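Local atomic coordinates of mucin-like protocadherin (Homo sapiens, PDB entry 6OAE), a protein that probably joins adjacent microvilli of the epithelial brush border through calcium-dependent heterophilic adhesion with CDHR2, using extracellular cadherin repeats of which this chain holds the first two. Residues Val90-Asp95 with Asp129-Asp134; Ile135-Leu140 with Asp183-Asn188; Ser7-Ile12 with Pro24-His29. One frame throughout, in Å; residues are numbered along the deposited sequence.

How the contacts relate
From the N terminus, contact 3 comes first: residues 24-29 return beside residues 7-12 within the first cadherin repeat, closing a short loop that contains strand 12-16. Contact 1 opens only after that, where strand 79-91 runs out into the linker, and closes when 129-134 meets it from the second repeat. Contact 2 follows in turn, joining the start of strand 137-142 to the loop after strand 174-182. The three loops are in series, without nesting or crossing. Contacts 1 and 2 touch at the calcium shared by Asn94, Asp129, Asp131, Asp134 and Asp183, whereas the centres of contacts 2 and 3 lie about 41 Å apart.

Contact 1: Val90-Asp95 with Asp129-Asp134; sequences VLDVND and DRDKDD. With CA (calcium ion), chain C; CA (calcium ion), chain E; CA (calcium ion), chain D.
Asp129 opens the calcium-binding DXD motif (Asp129-Arg130-Asp131) of the second cadherin repeat and grips the calcium of chain E with both carboxylate oxygens, OD2 at 2.5 Å and OD1 at 2.8 Å. Its OD1 also accepts the N-H of Asp131 on its anti lone pair, an Asx turn that helps position the next ligand.

Asp131 bridges the site. With CG beside the backbone N (chi1 -59°), its carboxylate lies between two calciums: OD1 binds that of chain C at 2.3 Å, OD2 that of chain E. The linker supplies several of the other ligands. Asp92 OD1, the Val93 carbonyl and Asp95 OD1 share the chain C ion with Asp131 OD1, and the Asp95 and Asp131 carboxylates are nearly coplanar, 21° apart. Asp95 OD1 and Asp131 OD1, only 2.9 Å apart, are held together by the cation. On the other ion, the Asn94 amide stands almost perpendicular to the Asp131 carboxylate; an uncharged ligand suits this crowd, adding no further negative charge.

A type I turn, closed by the hydrogen bond from Asp134 N to Asp131 O, brings Asp133 and Asp134 to face the linker. Water 2 lies between Asp92 OD2 and Asp133, accepting from Asp133 N, with Asp133 OD2 also 2.6 Å from it; the like-charged carboxylates stay 4.3 Å apart, Asp92 OD2 to Asp133 OD2. Asp134 divides its oxygens: OD2 binds the chain E ion at 2.3 Å, while OD1 accepts a hydrogen bond from water 1, which donates a second to Asp92 OD2.

Glu17, Glu63, Asn96 and Asp183 complete these two sites, and Asp95 OD2, also bonded to Asn18, reaches a third calcium. The linker leaves strand 79-91 of the first repeat, beside strand 12-16, and meets the loop between helix 122-125 and strand 137-142 of the second.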
loop_
_atom_site.group_PDB
_atom_site.type_symbol
_atom_site.label_atom_id
_atom_site.label_comp_id
_atom_site.label_asym_id
_atom_site.label_seq_id
_atom_site.Cartn_x
_atom_site.Cartn_y
_atom_site.Cartn_z
ATOM N N VAL A 90 -1.397 -14.061 2.329
ATOM C CA VAL A 90 -0.538 -12.988 2.892
ATOM C C VAL A 90 -1.424 -11.777 3.200
ATOM O O VAL A 90 -2.173 -11.351 2.308
ATOM C CB VAL A 90 0.603 -12.618 1.936
ATOM C CG1 VAL A 90 1.482 -11.536 2.545
ATOM C CG2 VAL A 90 1.424 -13.837 1.549
ATOM N N LEU A 91 -1.311 -11.232 4.407
ATOM C CA LEU A 91 -2.140 -10.103 4.879
ATOM C C LEU A 91 -1.350 -8.813 4.691
ATOM O O LEU A 91 -0.150 -8.760 5.062
ATOM C CB LEU A 91 -2.521 -10.277 6.348
ATOM C CG LEU A 91 -3.272 -11.557 6.700
ATOM C CD1 LEU A 91 -3.638 -11.562 8.178
ATOM C CD2 LEU A 91 -4.507 -11.744 5.827
ATOM N N ASP A 92 -2.016 -7.807 4.147
ATOM C CA ASP A 92 -1.400 -6.486 3.900
ATOM C C ASP A 92 -1.128 -5.797 5.238
ATOM O O ASP A 92 -1.983 -5.872 6.180
ATOM C CB ASP A 92 -2.268 -5.619 2.986
ATOM C CG ASP A 92 -1.621 -4.274 2.707
ATOM O OD1 ASP A 92 -0.354 -4.242 2.504
ATOM O OD2 ASP A 92 -2.364 -3.259 2.739
ATOM N N VAL A 93 0.029 -5.166 5.317
ATOM C CA VAL A 93 0.484 -4.290 6.425
ATOM C C VAL A 93 0.696 -2.898 5.811
ATOM O O VAL A 93 1.060 -2.815 4.603
ATOM C CB VAL A 93 1.761 -4.869 7.066
ATOM C CG1 VAL A 93 2.499 -3.861 7.948
ATOM C CG2 VAL A 93 1.454 -6.151 7.847
ATOM N N ASN A 94 0.464 -1.846 6.585
ATOM C CA ASN A 94 0.783 -0.460 6.160
ATOM C C ASN A 94 2.303 -0.308 6.271
ATOM O O ASN A 94 2.784 0.186 7.313
ATOM C CB ASN A 94 -0.026 0.570 6.973
ATOM C CG ASN A 94 0.274 1.989 6.544
ATOM O OD1 ASN A 94 0.927 2.185 5.526
ATOM N ND2 ASN A 94 -0.186 2.971 7.312
ATOM N N ASP A 95 3.047 -0.746 5.250
ATOM C CA ASP A 95 4.532 -0.811 5.282
ATOM C C ASP A 95 5.162 0.135 4.240
ATOM O O ASP A 95 6.411 0.115 4.112
ATOM C CB ASP A 95 5.027 -2.261 5.127
ATOM C CG ASP A 95 4.688 -2.966 3.828
ATOM O OD1 ASP A 95 3.699 -2.582 3.177
ATOM O OD2 ASP A 95 5.426 -3.945 3.461
ATOM N N ASP A 129 0.869 5.740 -2.840
ATOM C CA ASP A 129 1.265 4.839 -1.733
ATOM C C ASP A 129 1.220 3.414 -2.284
ATOM O O ASP A 129 0.137 3.004 -2.770
ATOM C CB ASP A 129 0.330 5.097 -0.554
ATOM C CG ASP A 129 0.716 4.393 0.711
ATOM O OD1 ASP A 129 1.176 3.222 0.626
ATOM O OD2 ASP A 129 0.546 5.001 1.775
ATOM N N ARG A 130 2.342 2.686 -2.208
ATOM C CA ARG A 130 2.452 1.296 -2.748
ATOM C C ARG A 130 1.558 0.329 -1.952
ATOM O O ARG A 130 1.367 -0.795 -2.426
ATOM C CB ARG A 130 3.918 0.858 -2.830
ATOM C CG ARG A 130 4.735 1.633 -3.861
ATOM C CD ARG A 130 6.169 1.138 -3.988
ATOM N NE ARG A 130 6.911 1.858 -5.020
ATOM C CZ ARG A 130 6.734 1.697 -6.327
ATOM N NH1 ARG A 130 7.447 2.418 -7.181
ATOM N NH2 ARG A 130 5.852 0.816 -6.788
ATOM N N ASP A 131 1.017 0.722 -0.797
ATOM C CA ASP A 131 -0.129 0.016 -0.174
ATOM C C ASP A 131 -1.359 0.422 -0.985
ATOM O O ASP A 131 -1.974 1.462 -0.669
ATOM C CB ASP A 131 -0.267 0.357 1.309
ATOM C CG ASP A 131 0.964 0.015 2.107
ATOM O OD1 ASP A 131 1.457 -1.121 1.936
ATOM O OD2 ASP A 131 1.433 0.874 2.883
ATOM N N LYS A 132 -1.691 -0.349 -2.009
ATOM C CA LYS A 132 -2.733 0.019 -3.007
ATOM C C LYS A 132 -4.080 0.310 -2.324
ATOM O O LYS A 132 -4.846 1.086 -2.882
ATOM C CB LYS A 132 -2.936 -1.114 -4.011
ATOM C CG LYS A 132 -1.809 -1.344 -5.005
ATOM C CD LYS A 132 -2.282 -2.107 -6.256
ATOM C CE LYS A 132 -2.334 -3.622 -6.111
ATOM N NZ LYS A 132 -3.111 -4.104 -4.932
ATOM N N ASP A 133 -4.363 -0.311 -1.177
ATOM C CA ASP A 133 -5.672 -0.210 -0.481
ATOM C C ASP A 133 -5.723 1.016 0.438
ATOM O O ASP A 133 -6.813 1.309 0.911
ATOM C CB ASP A 133 -5.967 -1.506 0.284
ATOM C CG ASP A 133 -6.048 -2.718 -0.643
ATOM O OD1 ASP A 133 -6.939 -2.724 -1.504
ATOM O OD2 ASP A 133 -5.195 -3.640 -0.508
ATOM N N ASP A 134 -4.600 1.702 0.685
ATOM C CA ASP A 134 -4.542 2.847 1.632
ATOM C C ASP A 134 -5.310 4.030 1.024
ATOM O O ASP A 134 -5.012 4.391 -0.129
ATOM C CB ASP A 134 -3.104 3.243 1.980
ATOM C CG ASP A 134 -2.440 2.350 3.013
ATOM O OD1 ASP A 134 -3.089 1.359 3.456
ATOM O OD2 ASP A 134 -1.295 2.666 3.396
HETATM CA CA CA C . 1.685 -3.349 2.392
HETATM CA CA CA E . 0.906 3.170 3.377
HETATM CA CA CA D . 5.260 -4.956 1.494
HETATM O O HOH W 1 -1.878 -0.974 4.135
HETATM O O HOH W 2 -2.917 -2.554 0.022
HETATM O O HOH W 3 7.337 -5.993 2.131
#

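Contact 2: Ile135-Leu140 with Asp183-Asn188; sequences ILFYTL and DTPGEN. With CA (calcium ion), chain E.
Ile135 meets the other segment through its backbone, its side chain leading away. Its carbonyl oxygen and that of Asp183 are both acceptors and cannot bond to each other, so water 4 joins them, donating to Ile135 O at 2.8 Å and to Asp183 O at 2.7 Å. Leu136 starts out away from the loop, but its CD2 methyl returns to lie against Asp183 CA and CB, each at 3.7 Å. This apolar branch backs a metal ligand: with CG in the crowded position (chi1 56°), Asp183 sends OD2 to the calcium of chain E at 2.3 Å, and His193 ND1 is hydrogen-bonded to the same oxygen.

Such a ligand, on the loop after strand 174-182, is how a cadherin repeat contributes to the calcium site at its N-terminal end.

Phe137 begins strand 137-142, at the edge of its sheet beside strand 174-182. Pro185 lies over one face of its ring, with CA 3.6 Å from the centroid and 11° off the normal. In this CH-pi contact the CA-H, polarised by the backbone nitrogen and carbonyl, suits the pi face, and the rigid proline ring lies along it. Thr184 OG1, also hydrogen-bonded to Ser192 OG, donates a hydrogen bond to Gly186 O at 2.7 Å, spanning Pro185.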
loop_
_atom_site.group_PDB
_atom_site.type_symbol
_atom_site.label_atom_id
_atom_site.label_comp_id
_atom_site.label_asym_id
_atom_site.label_seq_id
_atom_site.Cartn_x
_atom_site.Cartn_y
_atom_site.Cartn_z
ATOM N N ILE A 135 -6.257 4.580 1.779
ATOM C CA ILE A 135 -6.938 5.860 1.442
ATOM C C ILE A 135 -6.037 6.966 1.945
ATOM O O ILE A 135 -5.616 6.883 3.122
ATOM C CB ILE A 135 -8.348 5.945 2.059
ATOM C CG1 ILE A 135 -9.209 4.744 1.650
ATOM C CG2 ILE A 135 -9.003 7.279 1.693
ATOM C CD1 ILE A 135 -9.242 4.511 0.161
ATOM N N LEU A 136 -5.738 7.953 1.105
ATOM C CA LEU A 136 -4.813 9.044 1.501
ATOM C C LEU A 136 -5.636 10.270 1.932
ATOM O O LEU A 136 -6.654 10.557 1.313
ATOM C CB LEU A 136 -3.860 9.342 0.339
ATOM C CG LEU A 136 -3.001 8.151 -0.094
ATOM C CD1 LEU A 136 -1.947 8.588 -1.090
ATOM C CD2 LEU A 136 -2.361 7.454 1.101
ATOM N N PHE A 137 -5.166 10.923 2.981
ATOM C CA PHE A 137 -5.800 12.049 3.697
ATOM C C PHE A 137 -4.876 13.252 3.545
ATOM O O PHE A 137 -3.723 13.179 3.994
ATOM C CB PHE A 137 -6.025 11.681 5.156
ATOM C CG PHE A 137 -7.117 10.664 5.331
ATOM C CD1 PHE A 137 -6.886 9.314 5.068
ATOM C CD2 PHE A 137 -8.387 11.058 5.745
ATOM C CE1 PHE A 137 -7.912 8.388 5.210
ATOM C CE2 PHE A 137 -9.405 10.125 5.894
ATOM C CZ PHE A 137 -9.163 8.793 5.637
ATOM N N TYR A 138 -5.394 14.312 2.935
ATOM C CA TYR A 138 -4.632 15.521 2.559
ATOM C C TYR A 138 -5.070 16.703 3.399
ATOM O O TYR A 138 -6.294 16.904 3.609
ATOM C CB TYR A 138 -4.855 15.837 1.093
ATOM C CG TYR A 138 -4.375 14.778 0.150
ATOM C CD1 TYR A 138 -5.194 13.713 -0.210
ATOM C CD2 TYR A 138 -3.099 14.839 -0.395
ATOM C CE1 TYR A 138 -4.749 12.739 -1.093
ATOM C CE2 TYR A 138 -2.651 13.879 -1.287
ATOM C CZ TYR A 138 -3.477 12.826 -1.636
ATOM O OH TYR A 138 -3.043 11.859 -2.505
ATOM N N THR A 139 -4.086 17.470 3.839
ATOM C CA THR A 139 -4.254 18.674 4.671
ATOM C C THR A 139 -3.491 19.816 4.031
ATOM O O THR A 139 -2.350 19.579 3.609
ATOM C CB THR A 139 -3.760 18.429 6.098
ATOM O OG1 THR A 139 -4.498 17.297 6.559
ATOM C CG2 THR A 139 -4.010 19.620 6.992
ATOM N N LEU A 140 -4.096 21.006 3.984
ATOM C CA LEU A 140 -3.450 22.241 3.483
ATOM C C LEU A 140 -3.223 23.166 4.683
ATOM O O LEU A 140 -4.224 23.449 5.421
ATOM C CB LEU A 140 -4.358 22.875 2.439
ATOM C CG LEU A 140 -3.699 23.954 1.591
ATOM C CD1 LEU A 140 -2.743 23.338 0.580
ATOM C CD2 LEU A 140 -4.764 24.795 0.896
ATOM N N ASP A 183 -1.474 8.267 5.292
ATOM C CA ASP A 183 -2.135 7.042 4.768
ATOM C C ASP A 183 -3.084 6.445 5.820
ATOM O O ASP A 183 -3.436 5.287 5.673
ATOM C CB ASP A 183 -1.089 6.044 4.284
ATOM C CG ASP A 183 -0.048 5.637 5.313
ATOM O OD1 ASP A 183 -0.162 6.043 6.509
ATOM O OD2 ASP A 183 0.889 4.935 4.892
ATOM N N THR A 184 -3.465 7.214 6.844
ATOM C CA THR A 184 -4.422 6.801 7.900
ATOM C C THR A 184 -5.404 7.935 8.163
ATOM O O THR A 184 -5.052 9.107 8.060
ATOM C CB THR A 184 -3.693 6.401 9.188
ATOM O OG1 THR A 184 -2.990 7.539 9.710
ATOM C CG2 THR A 184 -2.764 5.230 8.957
ATOM N N PRO A 185 -6.665 7.639 8.521
ATOM C CA PRO A 185 -7.608 8.696 8.868
ATOM C C PRO A 185 -7.144 9.478 10.107
ATOM O O PRO A 185 -7.348 10.665 10.143
ATOM C CB PRO A 185 -8.922 7.972 9.195
ATOM C CG PRO A 185 -8.738 6.553 8.745
ATOM C CD PRO A 185 -7.259 6.295 8.595
ATOM N N GLY A 186 -6.543 8.772 11.072
ATOM C CA GLY A 186 -6.069 9.318 12.356
ATOM C C GLY A 186 -4.671 9.897 12.225
ATOM O O GLY A 186 -3.826 9.287 11.523
ATOM N N GLU A 187 -4.428 11.032 12.872
ATOM C CA GLU A 187 -3.119 11.734 12.821
ATOM C C GLU A 187 -2.103 11.077 13.762
ATOM O O GLU A 187 -0.904 11.163 13.465
ATOM C CB GLU A 187 -3.289 13.201 13.209
ATOM C CG GLU A 187 -4.121 13.990 12.223
ATOM C CD GLU A 187 -4.238 15.460 12.574
ATOM O OE1 GLU A 187 -5.097 16.152 11.977
ATOM O OE2 GLU A 187 -3.465 15.913 13.456
ATOM N N ASN A 188 -2.560 10.449 14.849
ATOM C CA ASN A 188 -1.690 10.022 15.982
ATOM C C ASN A 188 -1.662 8.501 16.135
ATOM O O ASN A 188 -1.219 8.043 17.199
ATOM C CB ASN A 188 -2.144 10.679 17.291
ATOM C CG ASN A 188 -2.412 12.163 17.137
ATOM O OD1 ASN A 188 -3.420 12.665 17.612
ATOM N ND2 ASN A 188 -1.527 12.874 16.467
HETATM CA CA CA E . 0.906 3.170 3.377
HETATM O O HOH W 4 -6.007 4.863 4.952
#

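Contact 3: Ser7-Ile12 with Pro24-His29; sequences SVNKDI and PLVDIH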
loop_
_atom_site.group_PDB
_atom_site.type_symbol
_atom_site.label_atom_id
_atom_site.label_comp_id
_atom_site.label_asym_id
_atom_site.label_seq_id
_atom_site.Cartn_x
_atom_site.Cartn_y
_atom_site.Cartn_z
ATOM N N SER A 7 -2.080 -36.721 4.602
ATOM C CA SER A 7 -3.000 -35.693 5.134
ATOM C C SER A 7 -2.220 -34.593 5.868
ATOM O O SER A 7 -1.033 -34.804 6.262
ATOM C CB SER A 7 -4.039 -36.308 6.029
ATOM O OG SER A 7 -3.445 -36.895 7.173
ATOM N N VAL A 8 -2.883 -33.460 6.001
ATOM C CA VAL A 8 -2.520 -32.318 6.871
ATOM C C VAL A 8 -3.798 -31.960 7.624
ATOM O O VAL A 8 -4.905 -32.109 7.021
ATOM C CB VAL A 8 -1.948 -31.141 6.062
ATOM C CG1 VAL A 8 -0.663 -31.552 5.371
ATOM C CG2 VAL A 8 -2.937 -30.566 5.036
ATOM N N ASN A 9 -3.663 -31.531 8.871
ATOM C CA ASN A 9 -4.794 -31.116 9.743
ATOM C C ASN A 9 -5.199 -29.678 9.400
ATOM O O ASN A 9 -6.267 -29.278 9.808
ATOM C CB ASN A 9 -4.454 -31.264 11.227
ATOM C CG ASN A 9 -3.562 -30.168 11.772
ATOM O OD1 ASN A 9 -2.569 -29.778 11.149
ATOM N ND2 ASN A 9 -3.893 -29.668 12.954
ATOM N N LYS A 10 -4.359 -28.935 8.679
ATOM C CA LYS A 10 -4.619 -27.509 8.341
ATOM C C LYS A 10 -3.955 -27.219 7.002
ATOM O O LYS A 10 -2.838 -27.673 6.798
ATOM C CB LYS A 10 -4.106 -26.602 9.463
ATOM C CG LYS A 10 -4.394 -25.122 9.265
ATOM C CD LYS A 10 -3.939 -24.255 10.411
ATOM C CE LYS A 10 -4.042 -22.787 10.056
ATOM N NZ LYS A 10 -3.640 -21.894 11.165
ATOM N N ASP A 11 -4.641 -26.522 6.105
ATOM C CA ASP A 11 -4.078 -26.276 4.755
ATOM C C ASP A 11 -4.287 -24.835 4.307
ATOM O O ASP A 11 -3.848 -24.531 3.190
ATOM C CB ASP A 11 -4.600 -27.324 3.769
ATOM C CG ASP A 11 -6.093 -27.326 3.528
ATOM O OD1 ASP A 11 -6.768 -26.397 4.003
ATOM O OD2 ASP A 11 -6.566 -28.275 2.852
ATOM N N ILE A 12 -4.920 -23.981 5.113
ATOM C CA ILE A 12 -5.045 -22.522 4.829
ATOM C C ILE A 12 -4.408 -21.785 6.002
ATOM O O ILE A 12 -4.866 -21.967 7.156
ATOM C CB ILE A 12 -6.500 -22.072 4.595
ATOM C CG1 ILE A 12 -7.127 -22.802 3.401
ATOM C CG2 ILE A 12 -6.609 -20.563 4.422
ATOM C CD1 ILE A 12 -8.597 -22.563 3.238
ATOM N N PRO A 24 7.705 -24.715 11.489
ATOM C CA PRO A 24 6.847 -25.363 10.497
ATOM C C PRO A 24 5.431 -24.778 10.435
ATOM O O PRO A 24 4.906 -24.365 11.458
ATOM C CB PRO A 24 6.801 -26.842 10.928
ATOM C CG PRO A 24 7.441 -26.918 12.295
ATOM C CD PRO A 24 8.192 -25.636 12.523
ATOM N N LEU A 25 4.841 -24.742 9.237
ATOM C CA LEU A 25 3.397 -24.417 9.049
ATOM C C LEU A 25 2.577 -25.623 9.450
ATOM O O LEU A 25 1.518 -25.451 10.077
ATOM C CB LEU A 25 3.090 -24.097 7.580
ATOM C CG LEU A 25 3.749 -22.857 7.012
ATOM C CD1 LEU A 25 3.468 -22.753 5.512
ATOM C CD2 LEU A 25 3.280 -21.613 7.755
ATOM N N VAL A 26 3.025 -26.812 9.081
ATOM C CA VAL A 26 2.188 -28.013 9.306
ATOM C C VAL A 26 3.021 -29.288 9.189
ATOM O O VAL A 26 3.954 -29.340 8.380
ATOM C CB VAL A 26 0.982 -27.993 8.340
ATOM C CG1 VAL A 26 1.364 -28.317 6.905
ATOM C CG2 VAL A 26 -0.135 -28.898 8.817
ATOM N N ASP A 27 2.649 -30.273 9.990
ATOM C CA ASP A 27 3.141 -31.669 9.900
ATOM C C ASP A 27 2.360 -32.358 8.772
ATOM O O ASP A 27 1.123 -32.208 8.695
ATOM C CB ASP A 27 3.037 -32.354 11.259
ATOM C CG ASP A 27 3.995 -31.799 12.314
ATOM O OD1 ASP A 27 4.607 -30.722 12.093
ATOM O OD2 ASP A 27 4.131 -32.443 13.352
ATOM N N ILE A 28 3.057 -33.050 7.895
ATOM C CA ILE A 28 2.433 -33.842 6.809
ATOM C C ILE A 28 2.417 -35.280 7.309
ATOM O O ILE A 28 3.506 -35.814 7.611
ATOM C CB ILE A 28 3.183 -33.680 5.484
ATOM C CG1 ILE A 28 3.341 -32.200 5.105
ATOM C CG2 ILE A 28 2.502 -34.487 4.368
ATOM C CD1 ILE A 28 4.423 -31.941 4.088
ATOM N N HIS A 29 1.230 -35.855 7.437
ATOM C CA HIS A 29 1.054 -37.291 7.781
ATOM C C HIS A 29 1.309 -38.086 6.504
ATOM O O HIS A 29 0.535 -37.898 5.526
ATOM C CB HIS A 29 -0.317 -37.597 8.397
ATOM C CG HIS A 29 -0.574 -39.067 8.494
ATOM N ND1 HIS A 29 0.124 -39.882 9.367
ATOM C CD2 HIS A 29 -1.417 -39.874 7.810
ATOM C CE1 HIS A 29 -0.291 -41.126 9.227
ATOM N NE2 HIS A 29 -1.238 -41.146 8.276
HETATM O O HOH W 5 -1.166 -32.033 10.101
#
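An isolated antiparallel beta bridge in the first cadherin repeat joins the chain leading into strand 12-16 to the end of the segment that holds strand 26-27. Ser7 and His29 form a hydrogen-bonded pair: Ser7 N donates to His29 O at 3.0 Å, and His29 N donates to Ser7 O at 2.8 Å. The second bond is aimed nearly along the C=O axis of Ser7. The short Ser7 side chain leaves OG beside His29, 3.4 Å from His29 CB.

Beyond the bridge the pairing gives way to side chains. Val8 and Ile28 lie side by side and point the same way, CG1 to CG1 at 4.1 Å, while Val8 CB meets Val26 CG2 at 4.0 Å. These beta-branched residues suit extended chain and meet between the segments; Val26 and Ile28 also pack on Phe13 and Ile49 respectively. The Val26 and Asn9 side chains slide past each other in opposite directions, and Val26 CG2, anti to its backbone N, touches Asn9 OD1 and Lys10 O. In place of a further direct backbone bond, water 5 accepts from Asn9 N and donates to both Asn9 OD1 and Asp27 O, the last at 2.7 Å.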